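Local coordinates for protein Exo-beta-1,3-galactanase (Bifidobacterium bifidum, PDB 5FLW) that probably releases galactose units from the non-reducing ends of beta-1,3-galactan chains, as a glycoside hydrolase of family 43, at residues 17-22 against 38-43; 42-47 against 78-83; 46-51 against 63-68; 242-247 against 266-271. One frame throughout, in Å; residues are numbered along the deposited sequence.

From the N terminus, the chain enters a five-bladed beta-propeller. Contact 1 closes the first loop, joining the segment before strand 24-28 to the turn after strand 31-37. Contact 2 begins where contact 1 ends, sharing Gly42 and Asn43, and reaches forward to strand 80-88 of the second blade. Within the span of contact 2 lies contact 3, which starts from the same turn, shares Gln46 and Gly47, and pairs strands 48-53 and 60-66. Contact 4 comes much later, in the fifth blade, yet meets contacts 1 and 2 in space: Asp266 reaches Gly22 of contact 1, and Asp246 forms a salt bridge with Arg83 of contact 2. Contacts 3 and 4 do not touch.

Contact 1 (17-22 against 38-43)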
loop_
_atom_site.group_PDB
_atom_site.type_symbol
_atom_site.label_atom_id
_atom_site.label_comp_id
_atom_site.label_asym_id
_atom_site.label_seq_id
_atom_site.Cartn_x
_atom_site.Cartn_y
_atom_site.Cartn_z
ATOM N N VAL A 17 -19.889 -3.525 4.128
ATOM C CA VAL A 17 -18.765 -2.601 4.098
ATOM C C VAL A 17 -17.578 -3.251 3.369
ATOM O O VAL A 17 -17.204 -4.386 3.682
ATOM C CB VAL A 17 -18.406 -2.184 5.536
ATOM C CG1 VAL A 17 -17.083 -1.396 5.559
ATOM C CG2 VAL A 17 -19.561 -1.379 6.151
ATOM N N ALA A 18 -16.974 -2.532 2.402
ATOM C CA ALA A 18 -15.778 -3.038 1.712
ATOM C C ALA A 18 -14.557 -2.750 2.590
ATOM O O ALA A 18 -14.292 -1.590 2.931
ATOM C CB ALA A 18 -15.595 -2.397 0.325
ATOM N N GLN A 19 -13.821 -3.803 2.963
ATOM C CA GLN A 19 -12.654 -3.693 3.843
ATOM C C GLN A 19 -11.430 -3.204 3.043
ATOM O O GLN A 19 -10.401 -3.880 2.890
ATOM C CB GLN A 19 -12.418 -5.023 4.561
ATOM C CG GLN A 19 -13.539 -5.473 5.554
ATOM C CD GLN A 19 -13.737 -4.517 6.732
ATOM O OE1 GLN A 19 -12.796 -4.153 7.421
ATOM N NE2 GLN A 19 -14.988 -4.092 6.948
ATOM N N LEU A 20 -11.561 -1.990 2.518
ATOM C CA LEU A 20 -10.514 -1.397 1.683
ATOM C C LEU A 20 -9.532 -0.607 2.563
ATOM O O LEU A 20 -9.361 0.612 2.419
ATOM C CB LEU A 20 -11.124 -0.529 0.573
ATOM C CG LEU A 20 -11.913 -1.325 -0.473
ATOM C CD1 LEU A 20 -12.835 -0.422 -1.278
ATOM C CD2 LEU A 20 -11.002 -2.168 -1.405
ATOM N N HIS A 21 -8.877 -1.337 3.481
ATOM C CA HIS A 21 -7.992 -0.755 4.485
ATOM C C HIS A 21 -6.563 -1.226 4.238
ATOM O O HIS A 21 -6.313 -2.437 4.109
ATOM C CB HIS A 21 -8.385 -1.184 5.893
ATOM C CG HIS A 21 -9.845 -1.061 6.182
ATOM N ND1 HIS A 21 -10.508 0.154 6.156
ATOM C CD2 HIS A 21 -10.756 -1.992 6.559
ATOM C CE1 HIS A 21 -11.779 -0.051 6.458
ATOM N NE2 HIS A 21 -11.953 -1.341 6.729
ATOM N N GLY A 22 -5.634 -0.271 4.187
ATOM C CA GLY A 22 -4.235 -0.580 3.923
ATOM C C GLY A 22 -4.013 -1.313 2.615
ATOM O O GLY A 22 -3.146 -2.183 2.549
ATOM N N ASN A 38 -9.016 -7.198 6.450
ATOM C CA ASN A 38 -10.327 -7.416 7.060
ATOM C C ASN A 38 -10.249 -6.971 8.524
ATOM O O ASN A 38 -9.520 -7.582 9.322
ATOM C CB ASN A 38 -10.679 -8.895 6.997
ATOM C CG ASN A 38 -12.077 -9.185 7.527
ATOM O OD1 ASN A 38 -12.897 -8.280 7.625
ATOM N ND2 ASN A 38 -12.355 -10.456 7.865
ATOM N N LYS A 39 -10.990 -5.912 8.895
ATOM C CA LYS A 39 -10.902 -5.371 10.250
ATOM C C LYS A 39 -12.259 -5.311 10.956
ATOM O O LYS A 39 -12.432 -4.508 11.886
ATOM C CB LYS A 39 -10.176 -4.014 10.295
ATOM C CG LYS A 39 -8.914 -3.967 9.452
ATOM C CD LYS A 39 -8.048 -2.709 9.681
ATOM C CE LYS A 39 -7.145 -2.869 10.903
ATOM N NZ LYS A 39 -6.138 -3.964 10.686
ATOM N N VAL A 40 -13.210 -6.169 10.552
ATOM C CA VAL A 40 -14.579 -6.084 11.075
ATOM C C VAL A 40 -14.619 -6.218 12.589
ATOM O O VAL A 40 -15.488 -5.633 13.248
ATOM C CB VAL A 40 -15.529 -7.101 10.413
ATOM C CG1 VAL A 40 -15.853 -6.706 8.988
ATOM C CG2 VAL A 40 -14.951 -8.512 10.503
ATOM N N ASN A 41 -13.697 -6.982 13.163
ATOM C CA ASN A 41 -13.666 -7.216 14.595
ATOM C C ASN A 41 -12.381 -6.702 15.250
ATOM O O ASN A 41 -11.925 -7.270 16.247
ATOM C CB ASN A 41 -13.923 -8.694 14.893
ATOM C CG ASN A 41 -15.363 -9.129 14.520
ATOM O OD1 ASN A 41 -16.346 -8.525 14.976
ATOM N ND2 ASN A 41 -15.487 -10.151 13.664
ATOM N N GLY A 42 -11.782 -5.627 14.706
ATOM C CA GLY A 42 -10.680 -4.965 15.395
ATOM C C GLY A 42 -9.322 -5.160 14.732
ATOM O O GLY A 42 -9.250 -5.410 13.524
ATOM N N ASN A 43 -8.234 -5.071 15.512
ATOM C CA ASN A 43 -6.880 -4.934 14.980
ATOM C C ASN A 43 -6.137 -6.248 14.725
ATOM O O ASN A 43 -5.046 -6.202 14.137
ATOM C CB ASN A 43 -6.009 -4.074 15.925
ATOM C CG ASN A 43 -5.622 -4.814 17.209
ATOM O OD1 ASN A 43 -6.453 -5.501 17.799
ATOM N ND2 ASN A 43 -4.377 -4.662 17.656
#
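In the first blade of the five-bladed beta-propeller, the loop leading into strand 24-28 lies against the type I turn Lys39 to Gly42 that follows strand 31-37. Gln19, at the centre of an inverse gamma turn, has the largest share of the contact. Its CG stands beside the backbone N and anti to the carbonyl carbon, and the chain then bends at chi2 (-63°), so that the amide folds over toward the turn. There Gln19 OE1 accepts the backbone N-H of Lys39 at 2.9 Å. The bond is fairly straight at the hydrogen (159°), but the donor sits above the carbonyl plane, 43° out of it, rather than on a lone pair. The other branch of the amide, Gln19 NE2, lies 3.4 Å from Val40 CG1, the two side chains crossing at about a right angle; NE2 also makes a weak hydrogen bond to Gly274 O. Asn38 flanks the stem, its OD1 3.5 Å from Gln19 CG, while its ND2 is bonded to Gln46 O. An alanine at Gln19 would remove the acceptor for Lys39 N and would probably loosen the turn against the entering loop. Lys39 sends its aliphatic part past His21 and its NZ to a salt bridge with Glu37. The imidazole is held from its far end by the bond from His21 NE2 to Gly274 O. Obliquely to that ring, Lys39 CG lies 4.0 Å from His21 CD2, and Lys39 CD is 4.1 Å from His21 CB.

Contact 2 (42-47 against 78-83); sequences GNLFQG and DRIGER
Phe45 points its side chain at strand 80-82, with CG anti to the backbone N (chi1 -172°), which brings the ring edge up to Gly81. Phe45 CD1 lies 3.5 Å from Gly81 O, the oxygen near the plane of the ring, while Gly47 N sits 3.5 Å above one face, over its centre. A CB on Gly81 would clash with CD1, so the absence of a side chain there lets the ring in. The ring is anchored through its own backbone: Phe45 N donates to Arg79 O at 2.8 Å, nearly straight and in the carbonyl plane. Here the turn between strands 31-37 and 48-53 of the first propeller blade docks on strand 80-88, which opens the second blade; Phe45 also touches Ile99 on the neighbouring strand 95-102. Leu44 has CG beside its backbone N (chi1 -58°), and its CD2 branch packs 4.0 Å from Ile80 CG1. Asn43 adopts the crowded position, CG between backbone N and carbonyl carbon (chi1 73°), which leaves its ND2 4.1 Å from Ile80 CD1. Its carbonyl is used by solvent: one water donates to Asn43 O and accepts from Gly81 N at 3.0 Å, and another lies between that oxygen and Glu82 OE2. Inside the turn, Gln46 NE2 reaches back to Leu44 O at 2.9 Å, in the amide plane, while Gln46 OE1 takes the N-H of Asn41.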
loop_
_atom_site.group_PDB
_atom_site.type_symbol
_atom_site.label_atom_id
_atom_site.label_comp_id
_atom_site.label_asym_id
_atom_site.label_seq_id
_atom_site.Cartn_x
_atom_site.Cartn_y
_atom_site.Cartn_z
ATOM N N GLY A 42 -11.782 -5.627 14.706
ATOM C CA GLY A 42 -10.680 -4.965 15.395
ATOM C C GLY A 42 -9.322 -5.160 14.732
ATOM O O GLY A 42 -9.250 -5.410 13.524
ATOM N N ASN A 43 -8.234 -5.071 15.512
ATOM C CA ASN A 43 -6.880 -4.934 14.980
ATOM C C ASN A 43 -6.137 -6.248 14.725
ATOM O O ASN A 43 -5.046 -6.202 14.137
ATOM C CB ASN A 43 -6.009 -4.074 15.925
ATOM C CG ASN A 43 -5.622 -4.814 17.209
ATOM O OD1 ASN A 43 -6.453 -5.501 17.799
ATOM N ND2 ASN A 43 -4.377 -4.662 17.656
ATOM N N LEU A 44 -6.657 -7.399 15.170
ATOM C CA LEU A 44 -5.923 -8.647 14.966
ATOM C C LEU A 44 -6.210 -9.220 13.568
ATOM O O LEU A 44 -7.182 -8.860 12.895
ATOM C CB LEU A 44 -6.237 -9.665 16.071
ATOM C CG LEU A 44 -5.926 -9.170 17.487
ATOM C CD1 LEU A 44 -6.398 -10.162 18.586
ATOM C CD2 LEU A 44 -4.439 -8.819 17.652
ATOM N N PHE A 45 -5.354 -10.144 13.138
ATOM C CA PHE A 45 -5.473 -10.657 11.781
ATOM C C PHE A 45 -6.771 -11.444 11.590
ATOM O O PHE A 45 -7.025 -12.423 12.310
ATOM C CB PHE A 45 -4.276 -11.517 11.414
ATOM C CG PHE A 45 -4.278 -11.911 9.972
ATOM C CD1 PHE A 45 -4.226 -10.928 8.987
ATOM C CD2 PHE A 45 -4.330 -13.260 9.591
ATOM C CE1 PHE A 45 -4.230 -11.296 7.628
ATOM C CE2 PHE A 45 -4.349 -13.629 8.236
ATOM C CZ PHE A 45 -4.285 -12.658 7.258
ATOM N N GLN A 46 -7.581 -11.028 10.587
ATOM C CA GLN A 46 -8.851 -11.664 10.258
ATOM C C GLN A 46 -8.915 -12.027 8.775
ATOM O O GLN A 46 -10.007 -12.248 8.227
ATOM C CB GLN A 46 -10.055 -10.810 10.674
ATOM C CG GLN A 46 -10.053 -10.479 12.154
ATOM C CD GLN A 46 -10.751 -9.168 12.452
ATOM O OE1 GLN A 46 -11.963 -9.022 12.219
ATOM N NE2 GLN A 46 -9.986 -8.188 12.941
ATOM N N GLY A 47 -7.766 -12.073 8.104
ATOM C CA GLY A 47 -7.733 -12.405 6.692
ATOM C C GLY A 47 -7.513 -11.184 5.807
ATOM O O GLY A 47 -7.582 -10.021 6.242
ATOM N N ASP A 78 -4.293 -14.612 16.885
ATOM C CA ASP A 78 -3.744 -13.744 17.908
ATOM C C ASP A 78 -2.651 -12.832 17.377
ATOM O O ASP A 78 -2.145 -12.001 18.145
ATOM C CB ASP A 78 -3.208 -14.580 19.067
ATOM C CG ASP A 78 -2.097 -15.521 18.628
ATOM O OD1 ASP A 78 -2.357 -16.394 17.775
ATOM O OD2 ASP A 78 -0.960 -15.375 19.113
ATOM N N ARG A 79 -2.280 -12.960 16.100
ATOM C CA ARG A 79 -1.250 -12.141 15.466
ATOM C C ARG A 79 -1.888 -10.986 14.683
ATOM O O ARG A 79 -3.109 -10.820 14.645
ATOM C CB ARG A 79 -0.360 -12.979 14.533
ATOM C CG ARG A 79 0.120 -14.259 15.137
ATOM C CD ARG A 79 1.158 -14.094 16.285
ATOM N NE ARG A 79 1.140 -15.392 16.976
ATOM C CZ ARG A 79 2.094 -16.325 16.913
ATOM N NH1 ARG A 79 3.227 -16.076 16.249
ATOM N NH2 ARG A 79 1.908 -17.517 17.517
ATOM N N ILE A 80 -1.021 -10.214 14.037
ATOM C CA ILE A 80 -1.403 -9.067 13.226
ATOM C C ILE A 80 -0.821 -9.221 11.816
ATOM O O ILE A 80 0.319 -9.631 11.652
ATOM C CB ILE A 80 -0.894 -7.759 13.871
ATOM C CG1 ILE A 80 -1.652 -7.479 15.170
ATOM C CG2 ILE A 80 -1.007 -6.584 12.914
ATOM C CD1 ILE A 80 -1.012 -6.420 16.038
ATOM N N GLY A 81 -1.623 -8.898 10.807
ATOM C CA GLY A 81 -1.221 -8.981 9.409
ATOM C C GLY A 81 -1.763 -7.761 8.700
ATOM O O GLY A 81 -2.965 -7.649 8.498
ATOM N N GLU A 82 -0.872 -6.850 8.329
ATOM C CA GLU A 82 -1.268 -5.589 7.712
ATOM C C GLU A 82 -0.686 -5.248 6.344
ATOM O O GLU A 82 0.330 -5.788 5.930
ATOM C CB GLU A 82 -0.884 -4.447 8.669
ATOM C CG GLU A 82 -1.619 -4.452 10.001
ATOM C CD GLU A 82 -1.119 -3.387 10.960
ATOM O OE1 GLU A 82 -0.019 -2.856 10.741
ATOM O OE2 GLU A 82 -1.832 -3.084 11.929
ATOM N N ARG A 83 -1.358 -4.324 5.664
ATOM C CA ARG A 83 -0.915 -3.772 4.383
ATOM C C ARG A 83 -0.583 -4.837 3.330
ATOM O O ARG A 83 0.500 -4.820 2.735
ATOM C CB ARG A 83 0.228 -2.776 4.552
ATOM C CG ARG A 83 -0.182 -1.586 5.436
ATOM C CD ARG A 83 0.859 -0.452 5.443
ATOM N NE ARG A 83 0.383 0.632 6.302
ATOM C CZ ARG A 83 -0.510 1.549 5.928
ATOM N NH1 ARG A 83 -0.996 1.529 4.686
ATOM N NH2 ARG A 83 -0.912 2.503 6.784
HETATM O O HOH W 1 -4.283 -3.961 12.790
HETATM O O HOH W 2 -4.128 -7.545 11.741
#

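Contact 3 (46-51 against 63-68); sequences QGVCCY and GIVLDV
Val48 and Leu66 sit side by side on one face of the antiparallel pair formed by segments 46-51 and 63-68, crossing obliquely with their CB atoms 4.0 Å apart. Both have a branch anti to the backbone N, CG1 in Val48 and CG in Leu66; the CG2 branch of Val48, beside its own N, is the one turned to Leu66 CB and CD2. On the opposite face Cys49 meets Ile64 more loosely, SG to CG1 4.4 Å. Between these two pairs the register slips by one residue, a beta bulge in which Val65 is the extra residue. Val65 N donates to Val48 O at 2.8 Å, nearly along the C=O axis, and Val48 N in turn donates to Leu66 O at 3.0 Å; Leu66 N is buried with no partner in the model. Val65 drives its CG1 branch against Cys50 CB at 3.5 Å, tighter than usual van der Waals contact, while Cys50 SG swings anti to the backbone N. Cys50 N donates to Gly63 O at 3.1 Å. Toward the turn, Gly47 comes close to the partner strand, its CA 3.1 Å from Leu66 O in a CA-H...O contact. A side chain there would run into Ile64 CG2. Val68 CG2 leans on Gln46 CA at 3.5 Å. Val48, Val65 and Leu66 all touch Met97 of strand 95-102. The whole is the outer beta hairpin 48-53/60-66 of a propeller blade, packed face-on against the blade that follows.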
loop_
_atom_site.group_PDB
_atom_site.type_symbol
_atom_site.label_atom_id
_atom_site.label_comp_id
_atom_site.label_asym_id
_atom_site.label_seq_id
_atom_site.Cartn_x
_atom_site.Cartn_y
_atom_site.Cartn_z
ATOM N N GLN A 46 -7.581 -11.028 10.587
ATOM C CA GLN A 46 -8.851 -11.664 10.258
ATOM C C GLN A 46 -8.915 -12.027 8.775
ATOM O O GLN A 46 -10.007 -12.248 8.227
ATOM C CB GLN A 46 -10.055 -10.810 10.674
ATOM C CG GLN A 46 -10.053 -10.479 12.154
ATOM C CD GLN A 46 -10.751 -9.168 12.452
ATOM O OE1 GLN A 46 -11.963 -9.022 12.219
ATOM N NE2 GLN A 46 -9.986 -8.188 12.941
ATOM N N GLY A 47 -7.766 -12.073 8.104
ATOM C CA GLY A 47 -7.733 -12.405 6.692
ATOM C C GLY A 47 -7.513 -11.184 5.807
ATOM O O GLY A 47 -7.582 -10.021 6.242
ATOM N N VAL A 48 -7.227 -11.488 4.538
ATOM C CA VAL A 48 -7.077 -10.497 3.484
ATOM C C VAL A 48 -8.291 -10.619 2.567
ATOM O O VAL A 48 -8.575 -11.703 2.036
ATOM C CB VAL A 48 -5.770 -10.686 2.702
ATOM C CG1 VAL A 48 -5.703 -9.686 1.535
ATOM C CG2 VAL A 48 -4.567 -10.495 3.644
ATOM N N CYS A 49 -8.992 -9.497 2.388
ATOM C CA CYS A 49 -10.163 -9.400 1.521
ATOM C C CYS A 49 -9.755 -8.936 0.127
ATOM O O CYS A 49 -8.969 -7.995 -0.014
ATOM C CB CYS A 49 -11.135 -8.369 2.103
ATOM S SG CYS A 49 -11.864 -8.908 3.663
ATOM N N CYS A 50 -10.365 -9.543 -0.897
ATOM C CA CYS A 50 -10.129 -9.167 -2.285
ATOM C C CYS A 50 -11.397 -8.567 -2.888
ATOM O O CYS A 50 -12.489 -9.126 -2.719
ATOM C CB CYS A 50 -9.686 -10.381 -3.115
ATOM S SG CYS A 50 -9.427 -10.057 -4.859
ATOM N N TYR A 51 -11.247 -7.428 -3.593
ATOM C CA TYR A 51 -12.333 -6.813 -4.354
ATOM C C TYR A 51 -11.843 -6.454 -5.752
ATOM O O TYR A 51 -10.659 -6.164 -5.949
ATOM C CB TYR A 51 -12.836 -5.510 -3.704
ATOM C CG TYR A 51 -13.239 -5.693 -2.264
ATOM C CD1 TYR A 51 -12.292 -5.570 -1.237
ATOM C CD2 TYR A 51 -14.555 -6.037 -1.918
ATOM C CE1 TYR A 51 -12.633 -5.788 0.091
ATOM C CE2 TYR A 51 -14.902 -6.268 -0.590
ATOM C CZ TYR A 51 -13.936 -6.121 0.399
ATOM O OH TYR A 51 -14.302 -6.332 1.708
ATOM N N GLY A 63 -14.215 -12.337 -1.553
ATOM C CA GLY A 63 -14.071 -13.015 -0.285
ATOM C C GLY A 63 -12.674 -12.900 0.297
ATOM O O GLY A 63 -11.827 -12.120 -0.148
ATOM N N ILE A 64 -12.447 -13.701 1.333
ATOM C CA ILE A 64 -11.147 -13.765 1.996
ATOM C C ILE A 64 -10.241 -14.672 1.164
ATOM O O ILE A 64 -10.528 -15.866 1.006
ATOM C CB ILE A 64 -11.290 -14.270 3.449
ATOM C CG1 ILE A 64 -12.091 -13.247 4.297
ATOM C CG2 ILE A 64 -9.925 -14.535 4.087
ATOM C CD1 ILE A 64 -12.469 -13.694 5.676
ATOM N N VAL A 65 -9.144 -14.102 0.643
ATOM C CA VAL A 65 -8.213 -14.816 -0.231
ATOM C C VAL A 65 -6.944 -15.286 0.494
ATOM O O VAL A 65 -6.235 -16.152 -0.037
ATOM C CB VAL A 65 -7.892 -14.018 -1.528
ATOM C CG1 VAL A 65 -9.185 -13.715 -2.291
ATOM C CG2 VAL A 65 -7.148 -12.709 -1.244
ATOM N N LEU A 66 -6.643 -14.743 1.676
ATOM C CA LEU A 66 -5.613 -15.281 2.568
ATOM C C LEU A 66 -6.276 -15.412 3.936
ATOM O O LEU A 66 -6.650 -14.403 4.552
ATOM C CB LEU A 66 -4.358 -14.400 2.620
ATOM C CG LEU A 66 -3.281 -14.858 3.617
ATOM C CD1 LEU A 66 -2.789 -16.250 3.290
ATOM C CD2 LEU A 66 -2.111 -13.856 3.721
ATOM N N ASP A 67 -6.477 -16.641 4.380
ATOM C CA ASP A 67 -7.219 -16.891 5.603
ATOM C C ASP A 67 -6.346 -16.645 6.829
ATOM O O ASP A 67 -5.109 -16.666 6.772
ATOM C CB ASP A 67 -7.654 -18.350 5.666
ATOM C CG ASP A 67 -8.808 -18.658 4.735
ATOM O OD1 ASP A 67 -9.728 -17.818 4.634
ATOM O OD2 ASP A 67 -8.794 -19.746 4.108
ATOM N N VAL A 68 -7.028 -16.437 7.962
ATOM C CA VAL A 68 -6.389 -16.656 9.251
ATOM C C VAL A 68 -5.824 -18.077 9.270
ATOM O O VAL A 68 -6.477 -19.024 8.818
ATOM C CB VAL A 68 -7.422 -16.472 10.375
ATOM C CG1 VAL A 68 -6.760 -16.680 11.725
ATOM C CG2 VAL A 68 -8.077 -15.114 10.297
HETATM O O HOH W 3 -13.733 -9.337 -0.072
#

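Contact 4 (242-247 against 266-271); sequences DSQVDI and DRWQEH
Gln244 and Asp266 form an antiparallel hydrogen-bonded pair, Gln244 N to Asp266 O and Asp266 N to Gln244 O both 2.9 Å, where strands 244-250 and 261-266 of the fifth propeller blade meet. Just beyond, Asp246 and Ile247 both face Ile264 in a classic beta bulge. Gln244 extends fully, and its OE1 takes the indole N-H of Trp268 at 2.8 Å in the carbonyl plane, with amide and ring planes 79° apart; Gln244 NE2 goes to Ser205. Arg267 stretches out to donate NE to Asp242 O at 2.9 Å, while NH2 bonds Thr301 O and Tyr241 O. Over one face of the guanidinium lies Asp242 OD2, a long, charge-only pairing; that carboxylate also meets Arg304 and Thr212. A leucine at Arg267 would lose these bonds and would probably loosen the turn at Asp242 from the segment after Asp266. Asp246 OD1 and Asp266 OD2 approach to 3.5 Å, which may raise the proton affinity of one, although Arg83 forms a salt bridge with Asp246. A water lies 2.7 Å from Asp266 OD2, and Asp266 CB sits 3.3 Å above the Trp268 ring plane, offset toward its rim.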
loop_
_atom_site.group_PDB
_atom_site.type_symbol
_atom_site.label_atom_id
_atom_site.label_comp_id
_atom_site.label_asym_id
_atom_site.label_seq_id
_atom_site.Cartn_x
_atom_site.Cartn_y
_atom_site.Cartn_z
ATOM N N ASP A 242 -6.776 14.895 6.001
ATOM C CA ASP A 242 -7.038 14.060 7.172
ATOM C C ASP A 242 -7.043 12.572 6.811
ATOM O O ASP A 242 -8.013 11.846 7.046
ATOM C CB ASP A 242 -8.313 14.489 7.909
ATOM C CG ASP A 242 -8.495 13.759 9.239
ATOM O OD1 ASP A 242 -7.496 13.276 9.814
ATOM O OD2 ASP A 242 -9.655 13.675 9.708
ATOM N N SER A 243 -5.950 12.129 6.185
ATOM C CA SER A 243 -5.804 10.728 5.825
ATOM C C SER A 243 -4.331 10.358 5.898
ATOM O O SER A 243 -3.460 11.216 6.067
ATOM C CB SER A 243 -6.369 10.424 4.417
ATOM O OG SER A 243 -5.493 10.858 3.378
ATOM N N GLN A 244 -4.065 9.064 5.741
ATOM C CA GLN A 244 -2.710 8.537 5.632
ATOM C C GLN A 244 -2.576 7.878 4.262
ATOM O O GLN A 244 -3.306 6.923 3.962
ATOM C CB GLN A 244 -2.425 7.501 6.729
ATOM C CG GLN A 244 -0.976 6.971 6.645
ATOM C CD GLN A 244 -0.663 5.869 7.651
ATOM O OE1 GLN A 244 -1.561 5.146 8.085
ATOM N NE2 GLN A 244 0.620 5.747 8.036
ATOM N N VAL A 245 -1.647 8.388 3.431
ATOM C CA VAL A 245 -1.478 7.841 2.084
ATOM C C VAL A 245 -1.348 6.327 2.163
ATOM O O VAL A 245 -0.646 5.771 3.021
ATOM C CB VAL A 245 -0.289 8.476 1.331
ATOM C CG1 VAL A 245 1.049 8.180 2.021
ATOM C CG2 VAL A 245 -0.244 7.974 -0.117
ATOM N N ASP A 246 -2.078 5.654 1.288
ATOM C CA ASP A 246 -1.954 4.215 1.164
ATOM C C ASP A 246 -1.371 3.809 -0.171
ATOM O O ASP A 246 -0.467 2.973 -0.217
ATOM C CB ASP A 246 -3.302 3.521 1.321
ATOM C CG ASP A 246 -3.168 2.043 1.121
ATOM O OD1 ASP A 246 -2.694 1.394 2.079
ATOM O OD2 ASP A 246 -3.457 1.559 -0.011
ATOM N N ILE A 247 -1.891 4.371 -1.260
ATOM C CA ILE A 247 -1.461 3.974 -2.597
ATOM C C ILE A 247 -1.768 5.099 -3.576
ATOM O O ILE A 247 -2.729 5.856 -3.396
ATOM C CB ILE A 247 -2.116 2.630 -3.007
ATOM C CG1 ILE A 247 -1.425 2.035 -4.245
ATOM C CG2 ILE A 247 -3.650 2.781 -3.167
ATOM C CD1 ILE A 247 -1.687 0.550 -4.415
ATOM N N ASP A 266 -6.111 6.218 3.898
ATOM C CA ASP A 266 -6.943 5.659 4.962
ATOM C C ASP A 266 -7.244 6.713 6.024
ATOM O O ASP A 266 -6.344 7.434 6.454
ATOM C CB ASP A 266 -6.248 4.466 5.636
ATOM C CG ASP A 266 -6.125 3.267 4.716
ATOM O OD1 ASP A 266 -7.150 2.629 4.439
ATOM O OD2 ASP A 266 -5.010 2.974 4.250
ATOM N N ARG A 267 -8.512 6.760 6.473
ATOM C CA ARG A 267 -8.949 7.504 7.677
ATOM C C ARG A 267 -9.173 6.494 8.798
ATOM O O ARG A 267 -10.299 6.050 9.034
ATOM C CB ARG A 267 -10.254 8.253 7.429
ATOM C CG ARG A 267 -10.056 9.581 6.858
ATOM C CD ARG A 267 -11.217 10.550 7.083
ATOM N NE ARG A 267 -10.800 11.775 6.440
ATOM C CZ ARG A 267 -11.610 12.737 6.032
ATOM N NH1 ARG A 267 -12.931 12.638 6.206
ATOM N NH2 ARG A 267 -11.073 13.802 5.449
ATOM N N TRP A 268 -8.086 6.148 9.493
ATOM C CA TRP A 268 -8.123 5.088 10.487
ATOM C C TRP A 268 -8.953 5.502 11.692
ATOM O O TRP A 268 -8.747 6.578 12.273
ATOM C CB TRP A 268 -6.703 4.754 10.931
ATOM C CG TRP A 268 -5.828 4.232 9.855
ATOM C CD1 TRP A 268 -4.743 4.863 9.279
ATOM C CD2 TRP A 268 -5.922 2.941 9.230
ATOM N NE1 TRP A 268 -4.168 4.040 8.327
ATOM C CE2 TRP A 268 -4.863 2.849 8.290
ATOM C CE3 TRP A 268 -6.778 1.839 9.393
ATOM C CZ2 TRP A 268 -4.652 1.687 7.510
ATOM C CZ3 TRP A 268 -6.565 0.705 8.621
ATOM C CH2 TRP A 268 -5.514 0.628 7.707
ATOM N N GLN A 269 -9.870 4.634 12.087
ATOM C CA GLN A 269 -10.733 4.863 13.244
ATOM C C GLN A 269 -10.325 3.871 14.330
ATOM O O GLN A 269 -10.715 2.703 14.303
ATOM C CB GLN A 269 -12.198 4.720 12.835
ATOM C CG GLN A 269 -12.629 5.797 11.831
ATOM C CD GLN A 269 -12.774 7.169 12.476
ATOM O OE1 GLN A 269 -11.812 7.923 12.597
ATOM N NE2 GLN A 269 -13.987 7.491 12.901
ATOM N N GLU A 270 -9.533 4.360 15.288
ATOM C CA GLU A 270 -8.891 3.496 16.273
ATOM C C GLU A 270 -9.870 2.571 16.995
ATOM O O GLU A 270 -9.541 1.419 17.296
ATOM C CB GLU A 270 -8.082 4.357 17.251
ATOM C CG GLU A 270 -7.520 3.629 18.462
ATOM C CD GLU A 270 -6.612 4.474 19.292
ATOM O OE1 GLU A 270 -6.680 5.717 19.190
ATOM O OE2 GLU A 270 -5.850 3.900 20.118
ATOM N N HIS A 271 -11.062 3.059 17.306
ATOM C CA HIS A 271 -12.041 2.285 18.066
ATOM C C HIS A 271 -13.115 1.633 17.202
ATOM O O HIS A 271 -14.094 1.088 17.740
ATOM C CB HIS A 271 -12.652 3.115 19.169
ATOM C CG HIS A 271 -11.591 3.759 20.030
ATOM N ND1 HIS A 271 -10.834 3.017 20.927
ATOM C CD2 HIS A 271 -11.109 5.024 20.060
ATOM C CE1 HIS A 271 -9.965 3.817 21.491
ATOM N NE2 HIS A 271 -10.114 5.028 20.982
HETATM O O HOH W 4 -2.625 4.065 4.834
#